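Long-range contacts in lovastatin nonaketide synthase, polyketide synthase component (Aspergillus terreus, PDB 7CPX), which condenses malonyl units and methylates, reduces and dehydrates the growing chain to give dihydromonacolin L, with its partner lovC, in lovastatin biosynthesis: residues 1869-1878 / 1890-1898; 1939-1947 / 2090-2101. The protein carries 2 engineered substitutions. All blocks are in the same frame, centred on the assembly; numbering follows the deposited sequence.

How the contacts relate
Contact 1 pairs two strands of a beta hairpin, and contact 2 packs helix 1935-1953 against helix 2085-2095 and the turn that follows it; their centres lie about 18 Å apart. Along the chain the hairpin comes first. This part of the chain, a curled sheet next to a five-stranded parallel sheet, is consistent with the inactive enoylreductase-like region known in this synthase. Helix 1935-1953 joins the two: Thr1941 rests on Leu1891 and Cys1877, while Val1940 lies against Leu1891. One flank of the helix thus covers the curled sheet, and its Met1939, Leu1943 and Val1947 side meets the second helix. Neither contact lies at an annotated site or touches the other subunit.

Contact 1: 1869-1878 / 1890-1898; sequences KTIYVHFSCP and YLVQGHVQE
Tyr1872 O takes two N-H groups, His1895 N at 2.9 Å across the strands and His1874 ND1 at 3.1 Å from its own strand, arriving from opposite faces of the carbonyl plane. The strands form an antiparallel beta hairpin interrupted by a classic beta bulge, where His1874 and Phe1875 both face Gln1893. Gln1893 O accepts from both: His1874 N comes in the carbonyl plane but bent at the hydrogen (136°), whereas the Phe1875 N bond is straighter (168°) though tilted from that plane. Gln1893 N returns a 2.7 Å bond to Phe1875 O. The imidazole of His1874, fixed in rotation by its ND1 bond, turns an edge to the face of the His1895 ring, centroids 3.8 Å apart and planes at 52°. On the face opposite Tyr1872 and His1895, Ile1871 CG1 lies beside Val1896 CG1 at 3.7 Å. Val1873 crosses Val1892 at about a right angle, CG1 4.0 Å from Val1892 CB. Ser1876 OG bonds outside the pair, to Trp2131 and Asn1912. At the outer end Lys1869, its chain bent at chi2 and chi3, makes a salt bridge, NZ 2.6 Å from Glu1898 OE2, on its syn side.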
ATOM      1  N   LYS A1869     -45.974 -30.162 -28.918  1.00121.70           N
ATOM      2  CA  LYS A1869     -46.191 -31.326 -28.074  1.00121.70           C
ATOM      3  C   LYS A1869     -45.811 -31.021 -26.633  1.00121.70           C
ATOM      4  O   LYS A1869     -44.831 -30.316 -26.367  1.00121.70           O
ATOM      5  CB  LYS A1869     -45.374 -32.512 -28.581  1.00121.70           C
ATOM      6  CG  LYS A1869     -45.533 -32.799 -30.068  1.00121.70           C
ATOM      7  CD  LYS A1869     -46.967 -33.151 -30.442  1.00121.70           C
ATOM      8  CE  LYS A1869     -47.404 -34.469 -29.823  1.00121.70           C
ATOM      9  NZ  LYS A1869     -48.751 -34.885 -30.296  1.00121.70           N
ATOM     10  N   THR A1870     -46.594 -31.565 -25.706  1.00117.36           N
ATOM     11  CA  THR A1870     -46.343 -31.433 -24.276  1.00117.36           C
ATOM     12  C   THR A1870     -45.604 -32.681 -23.811  1.00117.36           C
ATOM     13  O   THR A1870     -46.134 -33.793 -23.893  1.00117.36           O
ATOM     14  CB  THR A1870     -47.647 -31.246 -23.505  1.00117.36           C
ATOM     15  OG1 THR A1870     -48.309 -30.060 -23.963  1.00117.36           O
ATOM     16  CG2 THR A1870     -47.374 -31.129 -22.013  1.00117.36           C
ATOM     17  N   ILE A1871     -44.385 -32.490 -23.323  1.00117.71           N
ATOM     18  CA  ILE A1871     -43.529 -33.575 -22.867  1.00117.71           C
ATOM     19  C   ILE A1871     -43.427 -33.476 -21.352  1.00117.71           C
ATOM     20  O   ILE A1871     -42.910 -32.490 -20.820  1.00117.71           O
ATOM     21  CB  ILE A1871     -42.143 -33.513 -23.520  1.00117.71           C
ATOM     22  CG1 ILE A1871     -42.273 -33.475 -25.043  1.00117.71           C
ATOM     23  CG2 ILE A1871     -41.304 -34.705 -23.085  1.00117.71           C
ATOM     24  CD1 ILE A1871     -40.960 -33.287 -25.761  1.00117.71           C
ATOM     25  N   TYR A1872     -43.919 -34.495 -20.659  1.00116.66           N
ATOM     26  CA  TYR A1872     -43.750 -34.607 -19.214  1.00116.66           C
ATOM     27  C   TYR A1872     -42.391 -35.248 -18.971  1.00116.66           C
ATOM     28  O   TYR A1872     -42.221 -36.457 -19.139  1.00116.66           O
ATOM     29  CB  TYR A1872     -44.880 -35.424 -18.603  1.00116.66           C
ATOM     30  CG  TYR A1872     -46.256 -34.884 -18.923  1.00116.66           C
ATOM     31  CD1 TYR A1872     -46.883 -35.195 -20.120  1.00116.66           C
ATOM     32  CD2 TYR A1872     -46.927 -34.065 -18.027  1.00116.66           C
ATOM     33  CE1 TYR A1872     -48.139 -34.705 -20.418  1.00116.66           C
ATOM     34  CE2 TYR A1872     -48.183 -33.571 -18.315  1.00116.66           C
ATOM     35  CZ  TYR A1872     -48.785 -33.894 -19.513  1.00116.66           C
ATOM     36  OH  TYR A1872     -50.037 -33.405 -19.808  1.00116.66           O
ATOM     37  N   VAL A1873     -41.420 -34.432 -18.585  1.00116.19           N
ATOM     38  CA  VAL A1873     -40.023 -34.847 -18.578  1.00116.19           C
ATOM     39  C   VAL A1873     -39.746 -35.705 -17.353  1.00116.19           C
ATOM     40  O   VAL A1873     -40.043 -35.310 -16.219  1.00116.19           O
ATOM     41  CB  VAL A1873     -39.098 -33.622 -18.612  1.00116.19           C
ATOM     42  CG1 VAL A1873     -37.648 -34.055 -18.660  1.00116.19           C
ATOM     43  CG2 VAL A1873     -39.427 -32.745 -19.805  1.00116.19           C
ATOM     44  N   HIS A1874     -39.174 -36.886 -17.582  1.00117.16           N
ATOM     45  CA  HIS A1874     -38.651 -37.725 -16.514  1.00117.16           C
ATOM     46  C   HIS A1874     -37.174 -37.451 -16.272  1.00117.16           C
ATOM     47  O   HIS A1874     -36.731 -37.399 -15.120  1.00117.16           O
ATOM     48  CB  HIS A1874     -38.841 -39.204 -16.859  1.00117.16           C
ATOM     49  CG  HIS A1874     -40.271 -39.639 -16.902  1.00117.16           C
ATOM     50  ND1 HIS A1874     -41.262 -38.885 -17.493  1.00117.16           N
ATOM     51  CD2 HIS A1874     -40.876 -40.755 -16.435  1.00117.16           C
ATOM     52  CE1 HIS A1874     -42.417 -39.515 -17.379  1.00117.16           C
ATOM     53  NE2 HIS A1874     -42.211 -40.652 -16.741  1.00117.16           N
ATOM     54  N   PHE A1875     -36.410 -37.272 -17.348  1.00120.52           N
ATOM     55  CA  PHE A1875     -34.985 -37.001 -17.264  1.00120.52           C
ATOM     56  C   PHE A1875     -34.624 -35.910 -18.259  1.00120.52           C
ATOM     57  O   PHE A1875     -35.245 -35.785 -19.318  1.00120.52           O
ATOM     58  CB  PHE A1875     -34.160 -38.261 -17.540  1.00120.52           C
ATOM     59  CG  PHE A1875     -34.493 -39.410 -16.635  1.00120.52           C
ATOM     60  CD1 PHE A1875     -33.850 -39.562 -15.420  1.00120.52           C
ATOM     61  CD2 PHE A1875     -35.453 -40.337 -16.998  1.00120.52           C
ATOM     62  CE1 PHE A1875     -34.156 -40.617 -14.585  1.00120.52           C
ATOM     63  CE2 PHE A1875     -35.765 -41.394 -16.169  1.00120.52           C
ATOM     64  CZ  PHE A1875     -35.115 -41.535 -14.959  1.00120.52           C
ATOM     65  N   SER A1876     -33.611 -35.121 -17.911  1.00118.11           N
ATOM     66  CA  SER A1876     -33.206 -34.016 -18.769  1.00118.11           C
ATOM     67  C   SER A1876     -31.729 -33.713 -18.569  1.00118.11           C
ATOM     68  O   SER A1876     -31.116 -34.157 -17.598  1.00118.11           O
ATOM     69  CB  SER A1876     -34.030 -32.755 -18.491  1.00118.11           C
ATOM     70  OG  SER A1876     -33.766 -32.250 -17.195  1.00118.11           O
ATOM     71  N   CYS A1877     -31.171 -32.961 -19.509  1.00119.71           N
ATOM     72  CA  CYS A1877     -29.802 -32.481 -19.378  1.00119.71           C
ATOM     73  C   CYS A1877     -29.806 -31.081 -18.769  1.00119.71           C
ATOM     74  O   CYS A1877     -30.467 -30.185 -19.303  1.00119.71           O
ATOM     75  CB  CYS A1877     -29.106 -32.457 -20.733  1.00119.71           C
ATOM     76  SG  CYS A1877     -27.411 -31.845 -20.667  1.00119.71           S
ATOM     77  N   PRO A1878     -29.093 -30.853 -17.663  1.00117.66           N
ATOM     78  CA  PRO A1878     -29.152 -29.525 -17.027  1.00117.66           C
ATOM     79  C   PRO A1878     -28.744 -28.392 -17.949  1.00117.66           C
ATOM     80  O   PRO A1878     -29.334 -27.306 -17.882  1.00117.66           O
ATOM     81  CB  PRO A1878     -28.182 -29.650 -15.843  1.00117.66           C
ATOM     82  CG  PRO A1878     -27.930 -31.101 -15.666  1.00117.66           C
ATOM     83  CD  PRO A1878     -28.140 -31.750 -16.987  1.00117.66           C
ATOM     84  N   TYR A1890     -32.163 -27.751 -24.366  1.00117.31           N
ATOM     85  CA  TYR A1890     -31.904 -28.730 -23.322  1.00117.31           C
ATOM     86  C   TYR A1890     -32.401 -30.093 -23.779  1.00117.31           C
ATOM     87  O   TYR A1890     -33.560 -30.235 -24.171  1.00117.31           O
ATOM     88  CB  TYR A1890     -32.600 -28.335 -22.021  1.00117.31           C
ATOM     89  CG  TYR A1890     -32.157 -27.013 -21.442  1.00117.31           C
ATOM     90  CD1 TYR A1890     -31.070 -26.939 -20.584  1.00117.31           C
ATOM     91  CD2 TYR A1890     -32.843 -25.844 -21.729  1.00117.31           C
ATOM     92  CE1 TYR A1890     -30.671 -25.735 -20.041  1.00117.31           C
ATOM     93  CE2 TYR A1890     -32.452 -24.635 -21.191  1.00117.31           C
ATOM     94  CZ  TYR A1890     -31.365 -24.585 -20.347  1.00117.31           C
ATOM     95  OH  TYR A1890     -30.970 -23.381 -19.811  1.00117.31           O
ATOM     96  N   LEU A1891     -31.533 -31.094 -23.722  1.00122.36           N
ATOM     97  CA  LEU A1891     -31.933 -32.441 -24.100  1.00122.36           C
ATOM     98  C   LEU A1891     -32.808 -33.019 -22.996  1.00122.36           C
ATOM     99  O   LEU A1891     -32.363 -33.151 -21.851  1.00122.36           O
ATOM    100  CB  LEU A1891     -30.707 -33.316 -24.345  1.00122.36           C
ATOM    101  CG  LEU A1891     -30.934 -34.700 -24.966  1.00122.36           C
ATOM    102  CD1 LEU A1891     -31.525 -35.681 -23.964  1.00122.36           C
ATOM    103  CD2 LEU A1891     -31.825 -34.597 -26.194  1.00122.36           C
ATOM    104  N   VAL A1892     -34.048 -33.363 -23.335  1.00120.53           N
ATOM    105  CA  VAL A1892     -35.013 -33.857 -22.364  1.00120.53           C
ATOM    106  C   VAL A1892     -35.534 -35.207 -22.830  1.00120.53           C
ATOM    107  O   VAL A1892     -35.572 -35.503 -24.027  1.00120.53           O
ATOM    108  CB  VAL A1892     -36.180 -32.865 -22.165  1.00120.53           C
ATOM    109  CG1 VAL A1892     -35.654 -31.513 -21.721  1.00120.53           C
ATOM    110  CG2 VAL A1892     -36.988 -32.733 -23.447  1.00120.53           C
ATOM    111  N   GLN A1893     -35.936 -36.027 -21.866  1.00122.92           N
ATOM    112  CA  GLN A1893     -36.550 -37.319 -22.122  1.00122.92           C
ATOM    113  C   GLN A1893     -37.755 -37.462 -21.210  1.00122.92           C
ATOM    114  O   GLN A1893     -37.721 -37.019 -20.060  1.00122.92           O
ATOM    115  CB  GLN A1893     -35.559 -38.463 -21.876  1.00122.92           C
ATOM    116  CG  GLN A1893     -36.137 -39.856 -22.076  1.00122.92           C
ATOM    117  CD  GLN A1893     -35.136 -40.948 -21.752  1.00122.92           C
ATOM    118  OE1 GLN A1893     -34.083 -40.687 -21.171  1.00122.92           O
ATOM    119  NE2 GLN A1893     -35.461 -42.179 -22.127  1.00122.92           N
ATOM    120  N   GLY A1894     -38.821 -38.071 -21.715  1.00119.85           N
ATOM    121  CA  GLY A1894     -39.980 -38.287 -20.876  1.00119.85           C
ATOM    122  C   GLY A1894     -41.204 -38.662 -21.684  1.00119.85           C
ATOM    123  O   GLY A1894     -41.132 -38.911 -22.887  1.00119.85           O
ATOM    124  N   HIS A1895     -42.333 -38.684 -20.985  1.00121.29           N
ATOM    125  CA  HIS A1895     -43.584 -39.157 -21.554  1.00121.29           C
ATOM    126  C   HIS A1895     -44.254 -38.093 -22.412  1.00121.29           C
ATOM    127  O   HIS A1895     -44.036 -36.891 -22.242  1.00121.29           O
ATOM    128  CB  HIS A1895     -44.547 -39.580 -20.444  1.00121.29           C
ATOM    129  CG  HIS A1895     -44.144 -40.835 -19.737  1.00121.29           C
ATOM    130  ND1 HIS A1895     -44.767 -41.270 -18.587  1.00121.29           N
ATOM    131  CD2 HIS A1895     -43.187 -41.751 -20.016  1.00121.29           C
ATOM    132  CE1 HIS A1895     -44.211 -42.400 -18.189  1.00121.29           C
ATOM    133  NE2 HIS A1895     -43.249 -42.713 -19.038  1.00121.29           N
ATOM    134  N   VAL A1896     -45.066 -38.557 -23.354  1.00122.41           N
ATOM    135  CA  VAL A1896     -46.044 -37.731 -24.049  1.00122.41           C
ATOM    136  C   VAL A1896     -47.356 -38.496 -24.067  1.00122.41           C
ATOM    137  O   VAL A1896     -47.370 -39.717 -24.263  1.00122.41           O
ATOM    138  CB  VAL A1896     -45.598 -37.367 -25.482  1.00122.41           C
ATOM    139  CG1 VAL A1896     -44.357 -36.503 -25.439  1.00122.41           C
ATOM    140  CG2 VAL A1896     -45.351 -38.616 -26.310  1.00122.41           C
ATOM    141  N   GLN A1897     -48.457 -37.785 -23.845  1.00124.18           N
ATOM    142  CA  GLN A1897     -49.775 -38.403 -23.759  1.00124.18           C
ATOM    143  C   GLN A1897     -50.378 -38.471 -25.157  1.00124.18           C
ATOM    144  O   GLN A1897     -50.732 -37.443 -25.743  1.00124.18           O
ATOM    145  CB  GLN A1897     -50.674 -37.624 -22.805  1.00124.18           C
ATOM    146  CG  GLN A1897     -50.261 -37.738 -21.349  1.00124.18           C
ATOM    147  CD  GLN A1897     -51.221 -37.035 -20.413  1.00124.18           C
ATOM    148  OE1 GLN A1897     -52.034 -36.216 -20.840  1.00124.18           O
ATOM    149  NE2 GLN A1897     -51.135 -37.357 -19.128  1.00124.18           N
ATOM    150  N   GLU A1898     -50.492 -39.687 -25.687  1.00126.33           N
ATOM    151  CA  GLU A1898     -51.103 -39.939 -26.991  1.00126.33           C
ATOM    152  C   GLU A1898     -52.202 -40.976 -26.785  1.00126.33           C
ATOM    153  O   GLU A1898     -51.920 -42.172 -26.667  1.00126.33           O
ATOM    154  CB  GLU A1898     -50.069 -40.417 -28.004  1.00126.33           C
ATOM    155  CG  GLU A1898     -48.975 -39.403 -28.299  1.00126.33           C
ATOM    156  CD  GLU A1898     -49.498 -38.165 -29.001  1.00126.33           C
ATOM    157  OE1 GLU A1898     -50.680 -38.162 -29.403  1.00126.33           O
ATOM    158  OE2 GLU A1898     -48.727 -37.196 -29.151  1.00126.33           O
TER

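Contact 2: 1939-1947 / 2090-2101; sequences MVTVLAAAV and HVVSLARQGLPS
Val2091 turns CG1 anti to its backbone N (chi1 165°), which sets that methyl 3.6 Å from Leu1943 CB and 3.8 Å from Val1940 CG1 and leaves CG2 for Val1947. In Met1939, CG anti to the carbonyl carbon (chi1 -50°) comes beside Leu2099 CD2 at 3.5 Å; the bends at chi2 and chi3 carry CE toward Gly2098 and Ser2101. Val2091 is a knob in the hole formed by Val1940, Leu1943, Ala1944 and Val1947. The axes of 1939-1947 and 2090-2095 approach to 8.7 Å, with their N-to-C directions 115° apart. Leu1943 CD2 meets Ala2095 CB at 3.5 Å. One turn on, Val1947 CG2 touches Leu2094 CD1 at 3.7 Å and His2090 CD2 at 3.8 Å. The turn after the second helix is closed by Ser2101, whose OG donates nearly straight down the C=O of Gly2098. The contact between the helices is apolar. Arg2096 salt-bridges to Glu1926 and Asp1928, ahead of helix 1935-1953, and that helix also touches the hairpin, Leu1891 on Val1940, and helix 1972-1985, whose Met1977 lies against Val1942 and Leu1943.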
ATOM      1  N   MET A1939     -26.698 -40.102 -23.615  1.00129.56           N
ATOM      2  CA  MET A1939     -26.101 -40.387 -24.914  1.00129.56           C
ATOM      3  C   MET A1939     -26.595 -39.409 -25.971  1.00129.56           C
ATOM      4  O   MET A1939     -25.807 -38.925 -26.792  1.00129.56           O
ATOM      5  CB  MET A1939     -26.403 -41.826 -25.333  1.00129.56           C
ATOM      6  CG  MET A1939     -26.084 -42.869 -24.272  1.00129.56           C
ATOM      7  SD  MET A1939     -24.562 -42.536 -23.365  1.00129.56           S
ATOM      8  CE  MET A1939     -23.530 -43.889 -23.921  1.00129.56           C
ATOM      9  N   VAL A1940     -27.892 -39.101 -25.970  1.00127.00           N
ATOM     10  CA  VAL A1940     -28.421 -38.187 -26.977  1.00127.00           C
ATOM     11  C   VAL A1940     -27.862 -36.786 -26.766  1.00127.00           C
ATOM     12  O   VAL A1940     -27.600 -36.061 -27.728  1.00127.00           O
ATOM     13  CB  VAL A1940     -29.960 -38.197 -26.966  1.00127.00           C
ATOM     14  CG1 VAL A1940     -30.497 -37.238 -28.012  1.00127.00           C
ATOM     15  CG2 VAL A1940     -30.483 -39.597 -27.240  1.00127.00           C
ATOM     16  N   THR A1941     -27.666 -36.384 -25.509  1.00125.07           N
ATOM     17  CA  THR A1941     -27.025 -35.104 -25.227  1.00125.07           C
ATOM     18  C   THR A1941     -25.599 -35.087 -25.760  1.00125.07           C
ATOM     19  O   THR A1941     -25.165 -34.123 -26.409  1.00125.07           O
ATOM     20  CB  THR A1941     -27.032 -34.855 -23.718  1.00125.07           C
ATOM     21  OG1 THR A1941     -28.381 -34.842 -23.237  1.00125.07           O
ATOM     22  CG2 THR A1941     -26.354 -33.539 -23.369  1.00125.07           C
ATOM     23  N   VAL A1942     -24.851 -36.153 -25.478  1.00126.01           N
ATOM     24  CA  VAL A1942     -23.476 -36.246 -25.946  1.00126.01           C
ATOM     25  C   VAL A1942     -23.429 -36.131 -27.460  1.00126.01           C
ATOM     26  O   VAL A1942     -22.576 -35.434 -28.023  1.00126.01           O
ATOM     27  CB  VAL A1942     -22.842 -37.560 -25.459  1.00126.01           C
ATOM     28  CG1 VAL A1942     -21.626 -37.890 -26.289  1.00126.01           C
ATOM     29  CG2 VAL A1942     -22.480 -37.458 -23.987  1.00126.01           C
ATOM     30  N   LEU A1943     -24.348 -36.809 -28.145  1.00126.87           N
ATOM     31  CA  LEU A1943     -24.331 -36.783 -29.599  1.00126.87           C
ATOM     32  C   LEU A1943     -24.829 -35.460 -30.154  1.00126.87           C
ATOM     33  O   LEU A1943     -24.384 -35.047 -31.225  1.00126.87           O
ATOM     34  CB  LEU A1943     -25.158 -37.932 -30.170  1.00126.87           C
ATOM     35  CG  LEU A1943     -24.437 -39.272 -30.315  1.00126.87           C
ATOM     36  CD1 LEU A1943     -23.170 -39.131 -31.148  1.00126.87           C
ATOM     37  CD2 LEU A1943     -24.118 -39.870 -28.960  1.00126.87           C
ATOM     38  N   ALA A1944     -25.731 -34.776 -29.453  1.00122.74           N
ATOM     39  CA  ALA A1944     -26.093 -33.426 -29.865  1.00122.74           C
ATOM     40  C   ALA A1944     -24.869 -32.524 -29.832  1.00122.74           C
ATOM     41  O   ALA A1944     -24.593 -31.790 -30.790  1.00122.74           O
ATOM     42  CB  ALA A1944     -27.195 -32.877 -28.960  1.00122.74           C
ATOM     43  N   ALA A1945     -24.099 -32.597 -28.744  1.00121.30           N
ATOM     44  CA  ALA A1945     -22.883 -31.794 -28.654  1.00121.30           C
ATOM     45  C   ALA A1945     -21.891 -32.175 -29.747  1.00121.30           C
ATOM     46  O   ALA A1945     -21.292 -31.302 -30.389  1.00121.30           O
ATOM     47  CB  ALA A1945     -22.246 -31.958 -27.275  1.00121.30           C
ATOM     48  N   ALA A1946     -21.706 -33.477 -29.973  1.00122.96           N
ATOM     49  CA  ALA A1946     -20.739 -33.927 -30.969  1.00122.96           C
ATOM     50  C   ALA A1946     -21.147 -33.499 -32.373  1.00122.96           C
ATOM     51  O   ALA A1946     -20.307 -33.044 -33.157  1.00122.96           O
ATOM     52  CB  ALA A1946     -20.585 -35.445 -30.896  1.00122.96           C
ATOM     53  N   VAL A1947     -22.429 -33.641 -32.709  1.00124.12           N
ATOM     54  CA  VAL A1947     -22.899 -33.251 -34.032  1.00124.12           C
ATOM     55  C   VAL A1947     -22.794 -31.745 -34.204  1.00124.12           C
ATOM     56  O   VAL A1947     -22.476 -31.256 -35.291  1.00124.12           O
ATOM     57  CB  VAL A1947     -24.337 -33.750 -34.256  1.00124.12           C
ATOM     58  CG1 VAL A1947     -24.893 -33.191 -35.555  1.00124.12           C
ATOM     59  CG2 VAL A1947     -24.369 -35.268 -34.277  1.00124.12           C
ATOM     60  N   HIS A2090     -29.688 -38.934 -37.228  1.00129.37           N
ATOM     61  CA  HIS A2090     -28.241 -39.103 -37.173  1.00129.37           C
ATOM     62  C   HIS A2090     -27.745 -39.108 -35.734  1.00129.37           C
ATOM     63  O   HIS A2090     -26.831 -39.865 -35.387  1.00129.37           O
ATOM     64  CB  HIS A2090     -27.572 -37.985 -37.974  1.00129.37           C
ATOM     65  CG  HIS A2090     -26.077 -38.027 -37.952  1.00129.37           C
ATOM     66  ND1 HIS A2090     -25.353 -39.080 -38.467  1.00129.37           N
ATOM     67  CD2 HIS A2090     -25.168 -37.137 -37.489  1.00129.37           C
ATOM     68  CE1 HIS A2090     -24.063 -38.840 -38.317  1.00129.37           C
ATOM     69  NE2 HIS A2090     -23.922 -37.667 -37.727  1.00129.37           N
ATOM     70  N   VAL A2091     -28.336 -38.268 -34.884  1.00127.71           N
ATOM     71  CA  VAL A2091     -27.921 -38.210 -33.485  1.00127.71           C
ATOM     72  C   VAL A2091     -28.129 -39.562 -32.816  1.00127.71           C
ATOM     73  O   VAL A2091     -27.222 -40.103 -32.171  1.00127.71           O
ATOM     74  CB  VAL A2091     -28.686 -37.093 -32.752  1.00127.71           C
ATOM     75  CG1 VAL A2091     -28.563 -37.255 -31.248  1.00127.71           C
ATOM     76  CG2 VAL A2091     -28.168 -35.734 -33.186  1.00127.71           C
ATOM     77  N   VAL A2092     -29.327 -40.132 -32.963  1.00129.72           N
ATOM     78  CA  VAL A2092     -29.609 -41.419 -32.339  1.00129.72           C
ATOM     79  C   VAL A2092     -28.789 -42.524 -32.986  1.00129.72           C
ATOM     80  O   VAL A2092     -28.368 -43.467 -32.308  1.00129.72           O
ATOM     81  CB  VAL A2092     -31.116 -41.733 -32.391  1.00129.72           C
ATOM     82  CG1 VAL A2092     -31.904 -40.655 -31.666  1.00129.72           C
ATOM     83  CG2 VAL A2092     -31.592 -41.881 -33.827  1.00129.72           C
ATOM     84  N   SER A2093     -28.551 -42.442 -34.298  1.00131.40           N
ATOM     85  CA  SER A2093     -27.728 -43.450 -34.955  1.00131.40           C
ATOM     86  C   SER A2093     -26.319 -43.458 -34.377  1.00131.40           C
ATOM     87  O   SER A2093     -25.758 -44.520 -34.086  1.00131.40           O
ATOM     88  CB  SER A2093     -27.689 -43.193 -36.460  1.00131.40           C
ATOM     89  OG  SER A2093     -26.859 -44.136 -37.115  1.00131.40           O
ATOM     90  N   LEU A2094     -25.733 -42.273 -34.199  1.00129.77           N
ATOM     91  CA  LEU A2094     -24.400 -42.193 -33.613  1.00129.77           C
ATOM     92  C   LEU A2094     -24.411 -42.649 -32.160  1.00129.77           C
ATOM     93  O   LEU A2094     -23.481 -43.325 -31.705  1.00129.77           O
ATOM     94  CB  LEU A2094     -23.863 -40.768 -33.715  1.00129.77           C
ATOM     95  CG  LEU A2094     -23.548 -40.214 -35.101  1.00129.77           C
ATOM     96  CD1 LEU A2094     -23.196 -38.740 -34.992  1.00129.77           C
ATOM     97  CD2 LEU A2094     -22.409 -40.987 -35.739  1.00129.77           C
ATOM     98  N   ALA A2095     -25.457 -42.288 -31.413  1.00128.35           N
ATOM     99  CA  ALA A2095     -25.548 -42.713 -30.021  1.00128.35           C
ATOM    100  C   ALA A2095     -25.589 -44.231 -29.924  1.00128.35           C
ATOM    101  O   ALA A2095     -24.943 -44.829 -29.057  1.00128.35           O
ATOM    102  CB  ALA A2095     -26.784 -42.097 -29.364  1.00128.35           C
ATOM    103  N   ARG A2096     -26.332 -44.870 -30.828  1.00132.28           N
ATOM    104  CA  ARG A2096     -26.421 -46.323 -30.842  1.00132.28           C
ATOM    105  C   ARG A2096     -25.077 -46.975 -31.132  1.00132.28           C
ATOM    106  O   ARG A2096     -24.923 -48.179 -30.905  1.00132.28           O
ATOM    107  CB  ARG A2096     -27.473 -46.758 -31.861  1.00132.28           C
ATOM    108  CG  ARG A2096     -28.892 -46.575 -31.343  1.00132.28           C
ATOM    109  CD  ARG A2096     -29.914 -46.466 -32.458  1.00132.28           C
ATOM    110  NE  ARG A2096     -31.271 -46.412 -31.928  1.00132.28           N
ATOM    111  CZ  ARG A2096     -32.351 -46.135 -32.646  1.00132.28           C
ATOM    112  NH1 ARG A2096     -32.273 -45.860 -33.937  1.00132.28           N
ATOM    113  NH2 ARG A2096     -33.541 -46.134 -32.052  1.00132.28           N
ATOM    114  N   GLN A2097     -24.102 -46.209 -31.626  1.00131.66           N
ATOM    115  CA  GLN A2097     -22.766 -46.751 -31.830  1.00131.66           C
ATOM    116  C   GLN A2097     -21.994 -46.902 -30.524  1.00131.66           C
ATOM    117  O   GLN A2097     -20.996 -47.631 -30.494  1.00131.66           O
ATOM    118  CB  GLN A2097     -21.971 -45.860 -32.788  1.00131.66           C
ATOM    119  CG  GLN A2097     -22.604 -45.694 -34.159  1.00131.66           C
ATOM    120  CD  GLN A2097     -21.693 -44.974 -35.135  1.00131.66           C
ATOM    121  OE1 GLN A2097     -20.520 -44.737 -34.847  1.00131.66           O
ATOM    122  NE2 GLN A2097     -22.229 -44.620 -36.297  1.00131.66           N
ATOM    123  N   GLY A2098     -22.422 -46.235 -29.452  1.00130.07           N
ATOM    124  CA  GLY A2098     -21.663 -46.251 -28.216  1.00130.07           C
ATOM    125  C   GLY A2098     -22.485 -46.274 -26.941  1.00130.07           C
ATOM    126  O   GLY A2098     -21.978 -45.911 -25.875  1.00130.07           O
ATOM    127  N   LEU A2099     -23.747 -46.689 -27.025  1.00132.14           N
ATOM    128  CA  LEU A2099     -24.575 -46.780 -25.824  1.00132.14           C
ATOM    129  C   LEU A2099     -23.967 -47.662 -24.741  1.00132.14           C
ATOM    130  O   LEU A2099     -24.007 -47.263 -23.565  1.00132.14           O
ATOM    131  CB  LEU A2099     -25.974 -47.299 -26.186  1.00132.14           C
ATOM    132  CG  LEU A2099     -26.739 -46.505 -27.241  1.00132.14           C
ATOM    133  CD1 LEU A2099     -28.043 -47.201 -27.600  1.00132.14           C
ATOM    134  CD2 LEU A2099     -27.002 -45.082 -26.782  1.00132.14           C
ATOM    135  N   PRO A2100     -23.400 -48.839 -25.044  1.00135.56           N
ATOM    136  CA  PRO A2100     -22.919 -49.723 -23.971  1.00135.56           C
ATOM    137  C   PRO A2100     -21.724 -49.171 -23.209  1.00135.56           C
ATOM    138  O   PRO A2100     -21.233 -49.813 -22.276  1.00135.56           O
ATOM    139  CB  PRO A2100     -22.545 -51.013 -24.720  1.00135.56           C
ATOM    140  CG  PRO A2100     -23.211 -50.911 -26.056  1.00135.56           C
ATOM    141  CD  PRO A2100     -23.248 -49.458 -26.371  1.00135.56           C
ATOM    142  N   SER A2101     -21.241 -47.987 -23.595  1.00131.78           N
ATOM    143  CA  SER A2101     -20.047 -47.437 -22.962  1.00131.78           C
ATOM    144  C   SER A2101     -20.240 -47.226 -21.466  1.00131.78           C
ATOM    145  O   SER A2101     -19.270 -47.302 -20.702  1.00131.78           O
ATOM    146  CB  SER A2101     -19.663 -46.118 -23.635  1.00131.78           C
ATOM    147  OG  SER A2101     -20.719 -45.180 -23.551  1.00131.78           O
TER